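Local coordinates for protein isomaltodextranase (Arthrobacter globiformis, PDB 5AWQ) that hydrolyses alpha-1,6-glucosidic linkages of dextran-like polysaccharides, removing successive isomaltose units from the non-reducing chain ends, at residues D262-N267 with G309-D314; I266-D271 with N291-F296. All coordinates share one frame; numbering follows the deposited sequence.

Contact 1: D262-N267 with G309-D314; sequences DLVRIN and GQLILD. With GLC (alpha-D-glucopyranose), chain B.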
# COMPACT_ATOMS: atom_id res chain seq x y z
N ASP A 262 3.94 6.20 0.16
CA ASP A 262 2.70 5.61 -0.35
C ASP A 262 2.65 4.09 -0.21
O ASP A 262 1.61 3.54 0.10
CB ASP A 262 2.50 5.99 -1.82
CG ASP A 262 2.41 7.48 -2.00
OD1 ASP A 262 1.62 8.10 -1.27
OD2 ASP A 262 3.09 8.02 -2.89
N LEU A 263 3.77 3.42 -0.48
CA LEU A 263 3.85 1.96 -0.41
C LEU A 263 4.97 1.53 0.51
O LEU A 263 6.00 2.19 0.59
CB LEU A 263 4.17 1.38 -1.80
CG LEU A 263 3.06 1.17 -2.82
CD1 LEU A 263 2.50 2.49 -3.27
CD2 LEU A 263 3.58 0.35 -3.99
N VAL A 264 4.76 0.41 1.20
CA VAL A 264 5.79 -0.24 2.01
C VAL A 264 5.86 -1.72 1.67
O VAL A 264 4.84 -2.41 1.61
CB VAL A 264 5.55 -0.10 3.54
CG1 VAL A 264 5.85 1.32 3.99
CG2 VAL A 264 4.15 -0.53 3.95
N ARG A 265 7.07 -2.22 1.44
CA ARG A 265 7.29 -3.66 1.33
C ARG A 265 6.96 -4.34 2.65
O ARG A 265 7.39 -3.88 3.72
CB ARG A 265 8.72 -3.97 0.93
CG ARG A 265 8.95 -4.00 -0.59
CD ARG A 265 8.59 -5.34 -1.22
NE ARG A 265 9.42 -6.38 -0.62
CZ ARG A 265 10.71 -6.58 -0.87
NH1 ARG A 265 11.34 -5.90 -1.81
NH2 ARG A 265 11.36 -7.49 -0.15
N ILE A 266 6.24 -5.47 2.55
CA ILE A 266 5.78 -6.21 3.72
C ILE A 266 6.30 -7.64 3.82
O ILE A 266 5.86 -8.41 4.69
CB ILE A 266 4.24 -6.15 3.87
CG1 ILE A 266 3.47 -6.62 2.60
CG2 ILE A 266 3.81 -4.74 4.21
CD1 ILE A 266 3.77 -8.03 2.09
N ASN A 267 7.28 -7.96 2.99
CA ASN A 267 7.84 -9.31 2.90
C ASN A 267 9.30 -9.30 2.52
O ASN A 267 9.82 -8.29 2.04
CB ASN A 267 7.06 -10.15 1.88
CG ASN A 267 7.08 -9.58 0.45
OD1 ASN A 267 7.18 -8.35 0.23
ND2 ASN A 267 6.93 -10.47 -0.53
N GLY A 309 -5.85 6.60 1.96
CA GLY A 309 -5.12 7.64 2.67
C GLY A 309 -4.07 7.16 3.66
O GLY A 309 -3.32 7.97 4.20
N GLN A 310 -4.00 5.84 3.86
CA GLN A 310 -3.00 5.25 4.75
C GLN A 310 -1.83 4.71 3.89
O GLN A 310 -1.26 5.48 3.13
CB GLN A 310 -3.63 4.22 5.69
CG GLN A 310 -4.81 4.77 6.49
CD GLN A 310 -4.40 5.96 7.36
OE1 GLN A 310 -3.42 5.90 8.09
NE2 GLN A 310 -5.19 7.03 7.29
N LEU A 311 -1.47 3.43 3.99
CA LEU A 311 -0.41 2.88 3.14
C LEU A 311 -0.98 1.83 2.20
O LEU A 311 -1.94 1.14 2.53
CB LEU A 311 0.68 2.23 3.98
CG LEU A 311 1.67 3.21 4.61
CD1 LEU A 311 2.47 2.57 5.74
CD2 LEU A 311 2.58 3.77 3.54
N ILE A 312 -0.38 1.75 1.02
CA ILE A 312 -0.54 0.58 0.16
C ILE A 312 0.56 -0.42 0.53
O ILE A 312 1.74 -0.06 0.60
CB ILE A 312 -0.47 0.97 -1.32
CG1 ILE A 312 -1.69 1.83 -1.66
CG2 ILE A 312 -0.36 -0.29 -2.17
CD1 ILE A 312 -1.57 2.62 -2.93
N LEU A 313 0.16 -1.67 0.77
CA LEU A 313 1.12 -2.71 1.10
C LEU A 313 1.66 -3.39 -0.16
O LEU A 313 0.89 -3.75 -1.05
CB LEU A 313 0.48 -3.73 2.04
CG LEU A 313 -0.22 -3.16 3.27
CD1 LEU A 313 -0.72 -4.30 4.16
CD2 LEU A 313 0.67 -2.21 4.07
N ASP A 314 2.98 -3.52 -0.21
CA ASP A 314 3.70 -4.01 -1.39
C ASP A 314 4.21 -5.42 -1.13
O ASP A 314 5.07 -5.63 -0.29
CB ASP A 314 4.85 -3.02 -1.66
CG ASP A 314 5.74 -3.40 -2.83
OD1 ASP A 314 5.53 -4.42 -3.49
OD2 ASP A 314 6.66 -2.62 -3.07
C1 GLC B . 17.15 -5.60 -1.61
C2 GLC B . 15.66 -5.52 -1.88
C3 GLC B . 15.26 -6.20 -3.19
C4 GLC B . 16.11 -5.67 -4.34
C5 GLC B . 17.58 -5.87 -3.96
C6 GLC B . 18.55 -5.34 -5.01
O2 GLC B . 14.98 -6.10 -0.78
O3 GLC B . 13.87 -6.03 -3.44
O4 GLC B . 15.81 -6.38 -5.53
O5 GLC B . 17.89 -5.19 -2.74
O6 GLC B . 19.87 -5.77 -4.68
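Asp-314 and Val-264, which bury the most surface here, meet where two neighbouring parallel strands of the catalytic barrel of this family 27 glycoside hydrolase run side by side. Asp-314 N gives its hydrogen to Val-264 O at 2.8 Å, and Ile-266 N closes on Asp-314 O at 3.1 Å, so both sides of Asp-314's backbone are held. With CG anti to the backbone N (chi1 178°), the Asp-314 carboxylate lies across the methylenes of Arg-265, OD2 standing 3.6 Å from Arg-265 CG; OD2 forms a salt bridge with Arg-199 and OD1 accepts from Asp-316 N. On the other face the Val-264 side chain runs beside that of Leu-313, CG2 3.9 Å from CD2, and crosses that of Leu-311 at about a right angle. Leu-263 lies alongside Ile-312. Arg-265, bent at chi2 and chi3, uses NE and NH2 to hold Asn-267 OD1 and O, pairs with Asp-269 and Asp-316 in salt bridges, and points NH1 at O3 of the chain B glucose, 3.0 Å away. Replacing Arg-265 by an alanine is likely to cost the sugar this bond and leave both carboxylates without this cationic partner. Ordinary strand pairing thus delivers a guanidinium to the sugar-binding site at the strand's C-terminal end, where such barrels hold their active sites.

Contact 2: I266-D271 with N291-F296; sequences INADAD and NWANPF. With GLC (alpha-D-glucopyranose), chain B; GLC (alpha-D-glucopyranose), chain C.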
# COMPACT_ATOMS: atom_id res chain seq x y z
N ILE A 266 6.24 -5.47 2.55
CA ILE A 266 5.78 -6.21 3.72
C ILE A 266 6.30 -7.64 3.82
O ILE A 266 5.86 -8.41 4.69
CB ILE A 266 4.24 -6.15 3.87
CG1 ILE A 266 3.47 -6.62 2.60
CG2 ILE A 266 3.81 -4.74 4.21
CD1 ILE A 266 3.77 -8.03 2.09
N ASN A 267 7.28 -7.96 2.99
CA ASN A 267 7.84 -9.31 2.90
C ASN A 267 9.30 -9.30 2.52
O ASN A 267 9.82 -8.29 2.04
CB ASN A 267 7.06 -10.15 1.88
CG ASN A 267 7.08 -9.58 0.45
OD1 ASN A 267 7.18 -8.35 0.23
ND2 ASN A 267 6.93 -10.47 -0.53
N ALA A 268 9.97 -10.41 2.79
CA ALA A 268 11.27 -10.68 2.21
C ALA A 268 11.15 -10.75 0.68
O ALA A 268 10.05 -10.96 0.13
CB ALA A 268 11.83 -11.98 2.76
N ASP A 269 12.28 -10.62 0.01
CA ASP A 269 12.31 -10.54 -1.44
C ASP A 269 11.69 -11.75 -2.11
O ASP A 269 11.80 -12.88 -1.61
CB ASP A 269 13.75 -10.49 -1.94
CG ASP A 269 14.50 -9.28 -1.46
OD1 ASP A 269 13.89 -8.29 -0.99
OD2 ASP A 269 15.73 -9.33 -1.60
N ALA A 270 11.08 -11.53 -3.27
CA ALA A 270 10.61 -12.64 -4.08
C ALA A 270 11.71 -13.67 -4.34
O ALA A 270 11.42 -14.88 -4.32
CB ALA A 270 10.03 -12.15 -5.40
N ASP A 271 12.95 -13.22 -4.59
CA ASP A 271 14.09 -14.14 -4.69
C ASP A 271 13.76 -15.16 -5.79
O ASP A 271 13.26 -14.77 -6.84
CB ASP A 271 14.37 -14.72 -3.29
CG ASP A 271 15.73 -15.43 -3.17
OD1 ASP A 271 15.81 -16.65 -3.47
OD2 ASP A 271 16.69 -14.80 -2.72
N ASN A 291 9.68 -7.49 8.85
CA ASN A 291 9.05 -8.02 10.06
C ASN A 291 8.53 -9.43 9.83
O ASN A 291 8.74 -10.33 10.66
CB ASN A 291 7.94 -7.12 10.58
CG ASN A 291 8.43 -5.74 10.90
OD1 ASN A 291 9.14 -5.52 11.90
ND2 ASN A 291 8.10 -4.81 10.06
N TRP A 292 7.81 -9.59 8.74
CA TRP A 292 7.36 -10.92 8.31
C TRP A 292 8.06 -11.27 7.00
O TRP A 292 8.35 -10.41 6.17
CB TRP A 292 5.84 -10.93 8.11
CG TRP A 292 5.06 -10.89 9.39
CD1 TRP A 292 4.76 -11.96 10.20
CD2 TRP A 292 4.47 -9.74 10.01
NE1 TRP A 292 4.03 -11.54 11.28
CE2 TRP A 292 3.84 -10.18 11.19
CE3 TRP A 292 4.42 -8.38 9.69
CZ2 TRP A 292 3.14 -9.31 12.02
CZ3 TRP A 292 3.76 -7.52 10.54
CH2 TRP A 292 3.13 -7.99 11.70
N ALA A 293 8.33 -12.56 6.81
CA ALA A 293 9.08 -13.02 5.65
C ALA A 293 8.20 -13.22 4.41
O ALA A 293 8.57 -12.83 3.32
CB ALA A 293 9.84 -14.29 5.99
N ASN A 294 7.09 -13.92 4.58
CA ASN A 294 6.20 -14.20 3.46
C ASN A 294 5.03 -13.20 3.40
O ASN A 294 4.63 -12.63 4.44
CB ASN A 294 5.73 -15.66 3.48
CG ASN A 294 4.82 -15.99 4.64
OD1 ASN A 294 5.23 -16.63 5.63
ND2 ASN A 294 3.61 -15.58 4.54
N PRO A 295 4.52 -12.94 2.19
CA PRO A 295 3.48 -11.91 2.07
C PRO A 295 2.12 -12.29 2.62
O PRO A 295 1.35 -11.41 2.98
CB PRO A 295 3.44 -11.62 0.56
CG PRO A 295 4.01 -12.86 -0.09
CD PRO A 295 5.08 -13.31 0.87
N PHE A 296 1.79 -13.59 2.74
CA PHE A 296 0.56 -13.91 3.47
C PHE A 296 0.60 -13.31 4.85
O PHE A 296 -0.37 -12.67 5.30
CB PHE A 296 0.31 -15.42 3.57
CG PHE A 296 -0.40 -16.01 2.37
CD1 PHE A 296 -1.77 -15.84 2.23
CD2 PHE A 296 0.29 -16.75 1.42
CE1 PHE A 296 -2.44 -16.40 1.14
CE2 PHE A 296 -0.37 -17.32 0.33
CZ PHE A 296 -1.74 -17.14 0.20
C1 GLC B . 17.15 -5.60 -1.61
C2 GLC B . 15.66 -5.52 -1.88
C3 GLC B . 15.26 -6.20 -3.19
C4 GLC B . 16.11 -5.67 -4.34
C5 GLC B . 17.58 -5.87 -3.96
C6 GLC B . 18.55 -5.34 -5.01
O2 GLC B . 14.98 -6.10 -0.78
O3 GLC B . 13.87 -6.03 -3.44
O4 GLC B . 15.81 -6.38 -5.53
O5 GLC B . 17.89 -5.19 -2.74
O6 GLC B . 19.87 -5.77 -4.68
C1 GLC C . 19.76 -8.74 1.79
C2 GLC C . 18.62 -7.82 2.24
C3 GLC C . 17.65 -7.64 1.09
C4 GLC C . 18.38 -7.08 -0.14
C5 GLC C . 19.56 -7.98 -0.51
C6 GLC C . 20.45 -7.34 -1.58
O1 GLC C . 19.36 -10.06 1.50
O2 GLC C . 17.93 -8.30 3.39
O3 GLC C . 16.59 -6.78 1.48
O4 GLC C . 17.46 -6.97 -1.23
O5 GLC C . 20.37 -8.22 0.63
O6 GLC C . 21.29 -8.30 -2.19
O HOH W 1 6.74 -7.31 7.18
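Pro-295 and Ala-293 pack against Ile-266 and Ala-268 where the loop leaving strand 263-265 of the beta/alpha barrel meets the start of helix 295-302, with Asn-294 at the N-cap. The close part is backbone-led: Ala-268 N donates to Ala-293 O at 2.8 Å, though the 139° angle at the hydrogen is well bent. Alanine suits position 268, since its small methyl lets the chains approach, Ala-268 CB lying 3.4 Å from Ala-293 O. Pro-295, a fitting first residue for a helix because it needs no N-H partner there, offers its ring to two neighbours. Ile-266 CD1 reaches its CB at 3.9 Å, the side chains crossing at about a right angle, because CG1 sits between the backbone N and the carbonyl carbon (chi1 54°). The Asn-267 side chain crosses the ring obliquely, ND2 3.7 Å from Pro-295 CD, and that nitrogen finds its acceptor in Gly-315 O. Beside Trp-292 the fit is looser, and a water fills in, donating to Ile-266 O and accepting from Trp-292 N. Farther along the loop the chain turns from the helix to the sugars. There Asp-269, also paired with Arg-265, accepts from O2 of the chain B glucose through OD1, a very short 2.5 Å bond.

Overall arrangement
Both contacts are buried and begin from the same run of chain, sharing Ile-266 and Asn-267, yet their centres lie 13 Å apart. Contact 1 sits close to the middle of the molecule and joins adjacent barrel strands, with regular backbone bonding, aliphatic side chains and an aspartate paired with an arginine of another strand. Contact 2 lies farther out; one direct backbone bond, alanine, proline and isoleucine side chains and a bridging water do the work, with less than half the buried surface. Contact 1 pairs strand 312-314 along strand 263-265, and contact 2 sets the start of helix 295-302 against the loop that follows it; each brings a charged side chain to the chain B glucose.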